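Local coordinates for xyloglucan-specific endo-beta-1,4-glucanase (Uncultured bacterium, PDB 4W88), which cleaves internal beta-1,4-glucosidic bonds in the glucan backbone of xyloglucan, a polysaccharide of plant cell walls, at residues 3-8 against 264-269; 100-105 against 125-130; 141-146 against 192-197; 169-174 against 209-214. The protein carries 1 engineered substitution. One frame throughout, in Å; residues are numbered along the deposited sequence.

Interaction 1 of 4, residues 3-8 against 264-269; sequences SRVFDI and GIPVVI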
# COMPACT_ATOMS: atom_id res chain seq x y z
N SER A 3 2.32 -19.94 8.10
CA SER A 3 0.88 -20.07 7.99
C SER A 3 0.12 -19.07 8.90
O SER A 3 -1.00 -18.72 8.59
CB SER A 3 0.49 -21.51 8.26
OG SER A 3 0.85 -21.80 9.55
N ARG A 4 0.72 -18.59 9.99
CA ARG A 4 0.09 -17.50 10.75
C ARG A 4 -0.26 -16.26 9.92
O ARG A 4 -1.35 -15.69 10.04
CB ARG A 4 1.01 -17.06 11.88
CG ARG A 4 0.38 -16.04 12.76
CD ARG A 4 0.98 -16.04 14.16
NE ARG A 4 0.46 -14.87 14.88
CZ ARG A 4 0.97 -13.65 14.75
NH1 ARG A 4 1.90 -13.46 13.87
NH2 ARG A 4 0.43 -12.62 15.38
N VAL A 5 0.65 -15.87 9.05
CA VAL A 5 0.42 -14.71 8.19
C VAL A 5 -0.73 -15.01 7.20
O VAL A 5 -1.64 -14.22 7.05
CB VAL A 5 1.65 -14.30 7.39
CG1 VAL A 5 1.32 -13.13 6.48
CG2 VAL A 5 2.80 -13.95 8.32
N PHE A 6 -0.71 -16.18 6.61
CA PHE A 6 -1.81 -16.60 5.70
C PHE A 6 -3.15 -16.61 6.44
O PHE A 6 -4.15 -16.11 5.91
CB PHE A 6 -1.52 -17.96 5.07
CG PHE A 6 -0.47 -17.94 3.99
CD1 PHE A 6 -0.69 -17.35 2.77
CD2 PHE A 6 0.76 -18.58 4.18
CE1 PHE A 6 0.28 -17.36 1.77
CE2 PHE A 6 1.74 -18.57 3.19
CZ PHE A 6 1.50 -18.01 1.97
N ASP A 7 -3.17 -17.08 7.68
CA ASP A 7 -4.42 -17.08 8.42
C ASP A 7 -4.95 -15.72 8.69
O ASP A 7 -6.13 -15.49 8.49
CB ASP A 7 -4.27 -17.79 9.76
CG ASP A 7 -4.10 -19.24 9.58
OD1 ASP A 7 -4.30 -19.84 8.48
OD2 ASP A 7 -3.85 -19.86 10.64
N ILE A 8 -4.07 -14.81 9.10
CA ILE A 8 -4.50 -13.42 9.32
C ILE A 8 -5.07 -12.82 8.04
O ILE A 8 -6.19 -12.32 8.05
CB ILE A 8 -3.36 -12.56 9.87
CG1 ILE A 8 -3.08 -12.98 11.32
CG2 ILE A 8 -3.69 -11.11 9.84
CD1 ILE A 8 -1.76 -12.50 11.88
N GLY A 264 5.40 -20.51 -1.00
CA GLY A 264 4.79 -20.34 0.33
C GLY A 264 5.01 -19.02 1.04
O GLY A 264 4.92 -18.94 2.24
N ILE A 265 5.32 -17.99 0.26
CA ILE A 265 5.59 -16.65 0.79
C ILE A 265 4.29 -15.81 0.64
O ILE A 265 3.74 -15.70 -0.49
CB ILE A 265 6.75 -15.95 0.04
CG1 ILE A 265 8.07 -16.75 -0.08
CG2 ILE A 265 7.00 -14.58 0.69
CD1 ILE A 265 8.55 -17.27 1.23
N PRO A 266 3.77 -15.25 1.76
CA PRO A 266 2.59 -14.43 1.66
C PRO A 266 2.80 -13.20 0.76
O PRO A 266 3.82 -12.52 0.88
CB PRO A 266 2.33 -14.01 3.13
CG PRO A 266 2.84 -15.13 3.92
CD PRO A 266 4.10 -15.52 3.17
N VAL A 267 1.82 -12.95 -0.11
CA VAL A 267 1.79 -11.80 -0.97
C VAL A 267 0.51 -11.02 -0.78
O VAL A 267 -0.58 -11.60 -0.64
CB VAL A 267 1.89 -12.21 -2.46
CG1 VAL A 267 1.81 -11.00 -3.37
CG2 VAL A 267 3.21 -12.86 -2.64
N VAL A 268 0.67 -9.70 -0.73
CA VAL A 268 -0.44 -8.75 -0.59
C VAL A 268 -0.29 -7.67 -1.68
O VAL A 268 0.77 -7.06 -1.85
CB VAL A 268 -0.49 -8.03 0.82
CG1 VAL A 268 -1.81 -7.25 0.86
CG2 VAL A 268 -0.46 -9.00 1.93
N ILE A 269 -1.35 -7.45 -2.46
CA ILE A 269 -1.39 -6.33 -3.42
C ILE A 269 -1.89 -5.07 -2.70
O ILE A 269 -3.10 -4.89 -2.53
CB ILE A 269 -2.23 -6.65 -4.67
CG1 ILE A 269 -1.78 -7.98 -5.31
CG2 ILE A 269 -2.17 -5.49 -5.58
CD1 ILE A 269 -0.34 -8.05 -5.76
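Phe-6, on the short N-terminal helix 3-9, and Pro-266, just ahead of strand 267-272, carry most of this contact, with Val-5 beside them. The phenyl ring leaves the helix with CG anti to its own carbonyl carbon (chi1 -74°), and this torsion carries the ring tip over to the second segment. Pro-266 CG lies over one face of the Phe-6 ring, 3.8 Å from its centroid and 16° off the normal, a CH-pi contact. At the edge of the same ring, Phe-6 CE2 comes within 3.3 Å of Gly-264 O, so the slightly positive rim of the aromatic meets a carbonyl oxygen while its electron-rich face meets a C-H group. Val-5 reaches the pyrrolidine with CG1, the methyl anti to its backbone N, at 3.6 Å from Pro-266 CG; Pro-266 CG thus touches both the Val-5 methyl and the Phe-6 ring.

Gly-264, with a phi of 75°, is the C-prime residue of the Schellman motif that ends helix 246-261, and the chain then turns through Ile-265 into the barrel strand. The N-terminal helix therefore rests against the end of the barrel where the strands begin. Proline suits the place because its ring is a compact, conformationally restricted hydrocarbon. An alanine here would remove CG and CD and would probably lose the CH-pi contact and loosen the packing against Val-5. With no hydrogen bond between the two segments, cohesion rests on apolar shape fit and on the weak polarity of an aromatic ring.

Interaction 2 of 4, residues 100-105 against 125-130; sequences LDTHHE and AAIWKQ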
# COMPACT_ATOMS: atom_id res chain seq x y z
N LEU A 100 -0.56 0.23 8.06
CA LEU A 100 0.12 1.53 8.21
C LEU A 100 1.44 1.49 7.42
O LEU A 100 2.26 0.61 7.65
CB LEU A 100 0.49 1.78 9.66
CG LEU A 100 1.20 3.08 9.98
CD1 LEU A 100 0.38 4.31 9.61
CD2 LEU A 100 1.61 3.04 11.47
N ASP A 101 1.63 2.43 6.48
CA ASP A 101 2.89 2.51 5.78
C ASP A 101 3.69 3.78 6.09
O ASP A 101 3.24 4.62 6.89
CB ASP A 101 2.70 2.32 4.26
CG ASP A 101 2.29 3.57 3.48
OD1 ASP A 101 2.25 4.66 4.02
OD2 ASP A 101 2.09 3.38 2.19
N THR A 102 4.87 3.88 5.47
CA THR A 102 5.43 5.20 5.13
C THR A 102 5.19 5.34 3.61
O THR A 102 5.20 4.33 2.87
CB THR A 102 6.92 5.34 5.48
OG1 THR A 102 7.79 4.60 4.57
CG2 THR A 102 7.21 4.99 6.90
N HIS A 103 5.06 6.56 3.14
CA HIS A 103 4.50 6.79 1.83
C HIS A 103 5.44 7.64 0.93
O HIS A 103 6.42 7.07 0.44
CB HIS A 103 3.04 7.22 1.87
CG HIS A 103 2.28 6.75 0.66
ND1 HIS A 103 1.83 5.44 0.54
CD2 HIS A 103 1.87 7.39 -0.46
CE1 HIS A 103 1.20 5.32 -0.62
NE2 HIS A 103 1.21 6.48 -1.23
N HIS A 104 5.16 8.93 0.74
CA HIS A 104 5.91 9.73 -0.23
C HIS A 104 7.25 10.23 0.35
O HIS A 104 7.71 11.37 0.06
CB HIS A 104 5.08 10.91 -0.74
CG HIS A 104 3.95 10.49 -1.64
ND1 HIS A 104 4.11 9.63 -2.73
CD2 HIS A 104 2.62 10.80 -1.58
CE1 HIS A 104 2.94 9.48 -3.31
NE2 HIS A 104 2.03 10.16 -2.63
N GLU A 105 7.85 9.41 1.20
CA GLU A 105 9.22 9.61 1.66
C GLU A 105 10.19 9.75 0.49
O GLU A 105 11.22 10.40 0.59
CB GLU A 105 9.69 8.44 2.53
CG GLU A 105 8.69 8.01 3.60
CD GLU A 105 8.13 9.09 4.55
OE1 GLU A 105 8.82 10.12 4.79
OE2 GLU A 105 6.96 8.93 5.01
N ALA A 125 14.87 3.09 9.96
CA ALA A 125 14.82 2.42 11.25
C ALA A 125 14.39 3.40 12.36
O ALA A 125 13.64 3.02 13.27
CB ALA A 125 16.16 1.78 11.58
N ALA A 126 14.93 4.62 12.34
CA ALA A 126 14.54 5.58 13.31
C ALA A 126 13.05 5.93 13.33
O ALA A 126 12.44 6.12 14.41
CB ALA A 126 15.39 6.83 13.21
N ILE A 127 12.44 6.00 12.12
CA ILE A 127 11.04 6.34 11.99
C ILE A 127 10.28 5.10 12.53
O ILE A 127 9.33 5.26 13.32
CB ILE A 127 10.71 6.63 10.54
CG1 ILE A 127 11.37 7.97 10.06
CG2 ILE A 127 9.19 6.70 10.31
CD1 ILE A 127 11.36 8.14 8.56
N TRP A 128 10.65 3.90 12.06
CA TRP A 128 9.92 2.71 12.42
C TRP A 128 10.05 2.35 13.88
O TRP A 128 9.08 1.77 14.45
CB TRP A 128 10.23 1.55 11.48
CG TRP A 128 9.38 1.61 10.26
CD1 TRP A 128 9.78 1.95 9.00
CD2 TRP A 128 7.98 1.45 10.22
NE1 TRP A 128 8.65 1.99 8.16
CE2 TRP A 128 7.55 1.66 8.89
CE3 TRP A 128 7.02 1.09 11.19
CZ2 TRP A 128 6.19 1.54 8.51
CZ3 TRP A 128 5.70 1.01 10.81
CH2 TRP A 128 5.28 1.25 9.50
N LYS A 129 11.20 2.63 14.51
CA LYS A 129 11.27 2.41 15.97
C LYS A 129 10.17 3.22 16.68
O LYS A 129 9.51 2.68 17.58
CB LYS A 129 12.66 2.77 16.51
CG LYS A 129 12.87 2.73 18.03
CD LYS A 129 14.35 2.96 18.37
CE LYS A 129 14.73 2.61 19.79
NZ LYS A 129 14.25 3.63 20.65
N GLN A 130 9.99 4.50 16.27
CA GLN A 130 9.00 5.34 16.88
C GLN A 130 7.59 4.87 16.61
O GLN A 130 6.73 4.87 17.54
CB GLN A 130 9.12 6.79 16.45
CG GLN A 130 10.41 7.43 16.84
CD GLN A 130 10.53 8.81 16.22
OE1 GLN A 130 9.85 9.77 16.61
NE2 GLN A 130 11.35 8.88 15.19
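The indole of Trp-128 has the carbonyl oxygen of Leu-100 at its edge and in its plane, 3.6 Å from CH2. Thr-102 approaches it obliquely, CG2 standing 3.6 Å from Trp-128 NE1, and two further rings, Phe-144 and Phe-177, meet the indole with planes inclined at about 35° and 60°. Among the histidines, His-103 CD2 lies 3.5 Å above the centre of the His-104 ring, while the carboxylate of Asp-101 occupies the edge of the His-103 ring.

That last pair is a nearly straight His-carboxylate hydrogen bond: His-103 ND1 gives its proton to the syn lone pair of Asp-101 OD2 at 2.7 Å, with the acceptor in the imidazole plane. The bond fixes the rotation of the ring, whose NE2 is hydrogen-bonded to a Tris molecule, probably from the crystallisation liquor. The negative carboxylate would probably raise the basicity of His-103.

Strand 97-101 and helix 117-134 form a beta-alpha unit of the TIM barrel, and Trp-128 reaches from the helix to the strand end. Asp-101 points away from the helix, whereas Leu-100 and Thr-102 turn toward it. Tryptophan suits the place because its long flat arm is apolar yet carries one N-H: NE1 bonds to Gly-146 O, just past the end of the next strand, 142-145, the same oxygen that takes the hydroxyl of Thr-102. Threonine is apt for a similar reason, its OG1 in the crowded position between backbone N and carbonyl carbon, which turns Thr-102 CG2 to the indole and, at 4.3 Å, to Ile-127 CG2.

Interaction 3 of 4, residues 141-146 against 192-197; sequences KLMFEG and VLIICT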
# COMPACT_ATOMS: atom_id res chain seq x y z
N LYS A 141 -4.34 -7.52 13.92
CA LYS A 141 -5.05 -7.02 12.78
C LYS A 141 -4.32 -5.76 12.19
O LYS A 141 -4.57 -5.40 11.02
CB LYS A 141 -6.46 -6.64 13.11
CG LYS A 141 -7.37 -7.78 13.61
CD LYS A 141 -8.87 -7.45 13.65
CE LYS A 141 -9.69 -8.51 14.31
NZ LYS A 141 -11.09 -8.11 13.98
N LEU A 142 -3.46 -5.12 12.98
CA LEU A 142 -2.64 -3.99 12.48
C LEU A 142 -1.30 -4.57 11.95
O LEU A 142 -0.54 -5.23 12.68
CB LEU A 142 -2.34 -2.97 13.58
CG LEU A 142 -1.35 -1.80 13.25
CD1 LEU A 142 -1.89 -1.00 12.10
CD2 LEU A 142 -1.18 -0.91 14.43
N MSE A 143 -1.00 -4.23 10.68
CA MSE A 143 0.19 -4.65 9.97
C MSE A 143 0.94 -3.41 9.54
O MSE A 143 0.33 -2.30 9.40
CB MSE A 143 -0.27 -5.43 8.75
CG MSE A 143 -1.17 -6.59 9.13
SE MSE A 143 -1.67 -7.71 7.58
CE MSE A 143 -3.11 -6.65 6.84
N PHE A 144 2.27 -3.53 9.44
CA PHE A 144 3.12 -2.43 9.03
C PHE A 144 3.73 -2.75 7.67
O PHE A 144 4.24 -3.86 7.45
CB PHE A 144 4.29 -2.21 10.01
CG PHE A 144 3.93 -1.86 11.43
CD1 PHE A 144 2.72 -1.24 11.82
CD2 PHE A 144 4.91 -2.06 12.43
CE1 PHE A 144 2.46 -0.95 13.16
CE2 PHE A 144 4.67 -1.70 13.72
CZ PHE A 144 3.45 -1.14 14.09
N GLU A 145 3.73 -1.74 6.79
CA GLU A 145 4.35 -1.83 5.47
C GLU A 145 5.46 -0.78 5.40
O GLU A 145 5.24 0.43 5.49
CB GLU A 145 3.28 -1.64 4.38
CG GLU A 145 3.81 -1.71 2.92
CD GLU A 145 2.67 -1.59 1.88
OE1 GLU A 145 1.54 -1.28 2.33
OE2 GLU A 145 2.93 -1.77 0.65
N GLY A 146 6.71 -1.27 5.37
CA GLY A 146 7.85 -0.42 5.69
C GLY A 146 8.05 0.80 4.78
O GLY A 146 8.34 1.90 5.27
N VAL A 192 2.51 -8.81 11.61
CA VAL A 192 2.84 -8.97 10.22
C VAL A 192 3.58 -7.70 9.73
O VAL A 192 3.01 -6.59 9.76
CB VAL A 192 1.61 -9.26 9.34
CG1 VAL A 192 1.97 -9.43 7.83
CG2 VAL A 192 0.87 -10.48 9.86
N LEU A 193 4.77 -7.91 9.13
CA LEU A 193 5.53 -6.86 8.54
C LEU A 193 5.61 -7.06 7.04
O LEU A 193 5.97 -8.14 6.61
CB LEU A 193 6.92 -6.75 9.14
CG LEU A 193 6.98 -6.64 10.64
CD1 LEU A 193 8.39 -6.48 11.18
CD2 LEU A 193 6.13 -5.49 11.20
N ILE A 194 5.34 -6.01 6.28
CA ILE A 194 5.09 -6.15 4.86
C ILE A 194 6.23 -5.40 4.15
O ILE A 194 6.31 -4.16 4.16
CB ILE A 194 3.71 -5.58 4.44
CG1 ILE A 194 2.57 -6.23 5.23
CG2 ILE A 194 3.48 -5.80 2.93
CD1 ILE A 194 1.18 -5.60 5.02
N ILE A 195 7.11 -6.19 3.57
CA ILE A 195 8.26 -5.69 2.87
C ILE A 195 7.86 -5.48 1.41
O ILE A 195 6.73 -5.80 0.99
CB ILE A 195 9.47 -6.65 3.01
CG1 ILE A 195 9.23 -8.00 2.33
CG2 ILE A 195 9.92 -6.76 4.46
CD1 ILE A 195 10.49 -8.84 2.13
N CYS A 196 8.78 -5.00 0.57
CA CYS A 196 8.44 -4.74 -0.82
C CYS A 196 9.63 -4.91 -1.73
O CYS A 196 10.79 -4.94 -1.29
CB CYS A 196 7.86 -3.31 -0.97
SG CYS A 196 8.99 -1.98 -0.60
N THR A 197 9.33 -4.99 -3.03
CA THR A 197 10.31 -4.87 -4.06
C THR A 197 10.60 -3.39 -4.40
O THR A 197 9.87 -2.49 -4.03
CB THR A 197 9.79 -5.53 -5.34
OG1 THR A 197 8.52 -4.95 -5.60
CG2 THR A 197 9.70 -7.07 -5.23
O HOH W 1 -0.16 -7.98 12.24
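Strands 142-145 and 193-196 are parallel neighbours in the eight-stranded TIM barrel, inclined by 23°. Ile-194 has the largest share of the contact. Its CB stands 3.5 Å from Phe-144 O. From there the side chain forks: CG2, anti to the backbone N, approaches Glu-145 CG at 4.1 Å, while CG1, anti to the carbonyl carbon, passes Phe-144 O and carries CD1 to within 4.0 Å of Met-143 CB, on a selenomethionine. A beta-branched chain suits a strand, and here its two arms touch three residues of the neighbour.

The backbones are joined by three hydrogen bonds. Phe-144 N donates to Val-192 O and Gly-146 N to Ile-194 O; between them Ile-194 N returns one to Phe-144 O at 2.7 Å, nearly along the C=O axis.

Glu-145 shares the face of the sheet that carries Ile-194. Extended from CB onward, it crosses the isoleucine obliquely with its methylene carbons, and its carboxylate meets Arg-59 in a salt bridge and His-200 and Thr-270 in hydrogen bonds, partners that would be expected to keep it ionised. On the other face Phe-144 and Leu-193 run side by side, CD2 of the ring 3.8 Å from CD2 of the leucine.

Where the strands begin, a water extends the pairing, donating to Leu-142 O at 2.8 Å and accepting from Val-192 N at 2.9 Å.

Interaction 4 of 4, residues 169-174 against 209-214; sequences LINAMN and DLEIPS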
# COMPACT_ATOMS: atom_id res chain seq x y z
N LEU A 169 20.11 -2.66 -2.26
CA LEU A 169 19.79 -1.65 -1.25
C LEU A 169 18.38 -1.88 -0.70
O LEU A 169 18.17 -1.76 0.51
CB LEU A 169 19.93 -0.25 -1.84
CG LEU A 169 19.42 0.92 -1.01
CD1 LEU A 169 20.23 1.03 0.30
CD2 LEU A 169 19.52 2.21 -1.77
N ILE A 170 17.44 -2.23 -1.56
CA ILE A 170 16.05 -2.49 -1.09
C ILE A 170 16.07 -3.63 -0.10
O ILE A 170 15.44 -3.58 0.97
CB ILE A 170 15.11 -2.81 -2.23
CG1 ILE A 170 14.91 -1.52 -3.07
CG2 ILE A 170 13.77 -3.31 -1.65
CD1 ILE A 170 14.44 -0.23 -2.41
N ASN A 171 16.83 -4.68 -0.43
CA ASN A 171 16.93 -5.79 0.53
C ASN A 171 17.49 -5.37 1.92
O ASN A 171 16.97 -5.82 2.95
CB ASN A 171 17.73 -7.02 -0.00
CG ASN A 171 17.08 -7.66 -1.19
OD1 ASN A 171 15.86 -7.70 -1.33
ND2 ASN A 171 17.91 -8.11 -2.12
N ALA A 172 18.52 -4.52 1.91
CA ALA A 172 19.08 -4.00 3.14
C ALA A 172 18.06 -3.15 3.91
O ALA A 172 17.92 -3.26 5.10
CB ALA A 172 20.31 -3.16 2.84
N MSE A 173 17.28 -2.37 3.19
CA MSE A 173 16.29 -1.46 3.80
C MSE A 173 15.16 -2.30 4.41
O MSE A 173 14.68 -1.99 5.50
CB MSE A 173 15.75 -0.37 2.82
CG MSE A 173 16.90 0.59 2.52
SE MSE A 173 16.31 2.04 1.34
CE MSE A 173 15.42 3.18 2.69
N ASN A 174 14.69 -3.33 3.69
CA ASN A 174 13.63 -4.24 4.21
C ASN A 174 14.11 -4.81 5.57
O ASN A 174 13.35 -4.91 6.53
CB ASN A 174 13.29 -5.37 3.23
CG ASN A 174 12.39 -4.93 2.09
OD1 ASN A 174 11.60 -3.96 2.23
ND2 ASN A 174 12.50 -5.61 0.96
N ASP A 209 15.50 -10.90 -7.61
CA ASP A 209 16.51 -10.34 -6.71
C ASP A 209 16.02 -10.10 -5.30
O ASP A 209 16.78 -9.61 -4.49
CB ASP A 209 17.04 -9.00 -7.25
CG ASP A 209 18.05 -9.19 -8.38
OD1 ASP A 209 18.50 -10.33 -8.61
OD2 ASP A 209 18.40 -8.21 -9.05
N LEU A 210 14.76 -10.32 -5.01
CA LEU A 210 14.21 -10.00 -3.69
C LEU A 210 14.63 -11.04 -2.68
O LEU A 210 14.35 -12.21 -2.82
CB LEU A 210 12.68 -9.97 -3.71
CG LEU A 210 11.99 -9.60 -2.40
CD1 LEU A 210 12.16 -8.12 -2.06
CD2 LEU A 210 10.53 -9.93 -2.50
N GLU A 211 15.30 -10.60 -1.63
CA GLU A 211 15.67 -11.49 -0.52
C GLU A 211 14.49 -11.73 0.36
O GLU A 211 13.75 -10.79 0.72
CB GLU A 211 16.74 -10.81 0.32
CG GLU A 211 17.37 -11.68 1.34
CD GLU A 211 18.48 -10.96 2.07
OE1 GLU A 211 19.13 -10.04 1.49
OE2 GLU A 211 18.66 -11.31 3.25
N ILE A 212 14.26 -12.99 0.71
CA ILE A 212 13.12 -13.30 1.56
C ILE A 212 13.64 -13.46 2.99
O ILE A 212 14.40 -14.36 3.29
CB ILE A 212 12.46 -14.61 1.13
CG1 ILE A 212 12.09 -14.58 -0.37
CG2 ILE A 212 11.29 -14.96 2.04
CD1 ILE A 212 11.18 -13.46 -0.75
N PRO A 213 13.16 -12.63 3.92
CA PRO A 213 13.59 -12.79 5.30
C PRO A 213 13.26 -14.14 5.92
O PRO A 213 12.22 -14.73 5.63
CB PRO A 213 12.77 -11.73 6.02
CG PRO A 213 12.42 -10.73 4.96
CD PRO A 213 12.15 -11.57 3.80
N SER A 214 14.16 -14.61 6.79
CA SER A 214 13.85 -15.80 7.56
C SER A 214 12.72 -15.54 8.60
O SER A 214 12.08 -16.51 9.10
CB SER A 214 15.13 -16.41 8.16
OG SER A 214 15.69 -15.41 9.00
O HOH W 2 14.15 -8.10 0.96
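Helix 164-182, one of the outer helices of the TIM barrel, is tied here to the loop that leads from helix 204-208 toward strand 218-223. Asn-171 makes the join, its CG anti to the carbonyl carbon and its amide laid along the loop backbone. Asn-171 ND2 donates to Asp-209 O at 3.0 Å, almost along that C=O axis and in the plane of the amide. Asn-171 OD1 accepts Glu-211 N, also at 3.0 Å and almost straight, though the donor stands 54° out of the carbonyl plane. Asparagine suits the place because its amide offers a donor and an acceptor to one extended backbone; a leucine here would lose both bonds and would probably let the loop shift away from the helix.

A water strengthens the join: it donates to Asn-171 OD1 at 2.9 Å and to Glu-211 O at 2.7 Å, and accepts from Asn-174 ND2. The charged ends of the loop residues turn back to the same helix, Asp-209 to Arg-167 and Glu-211 to Lys-175 in salt bridges. Around this, Asn-174 ND2 also bonds Cys-196 O at the end of strand 193-196, Pro-213 packs on Ile-195 of that strand, and Leu-169 and Met-173 face helix 117-134.

All four contacts belong to one TIM barrel. Interactions 2 and 3 involve adjacent strands, with centres 11 Å apart, and are joined by a probable hydrogen bond from Glu-145 N to Leu-100 O. Interaction 1 lies where the strands begin, its Val-5 and Ile-8 packing on Val-192 of interaction 3. Interaction 4 crosses interaction 3 along the chain, because residues 169-174 lie between strands 142-145 and 193-196 and residues 209-214 follow the second. The centres of interactions 1 and 2 are the farthest apart, at 22 Å. Since interaction 1 pairs residues 3-8 with 264-269, it encloses the other three in sequence, so the N-terminal helix is brought back to a late barrel strand.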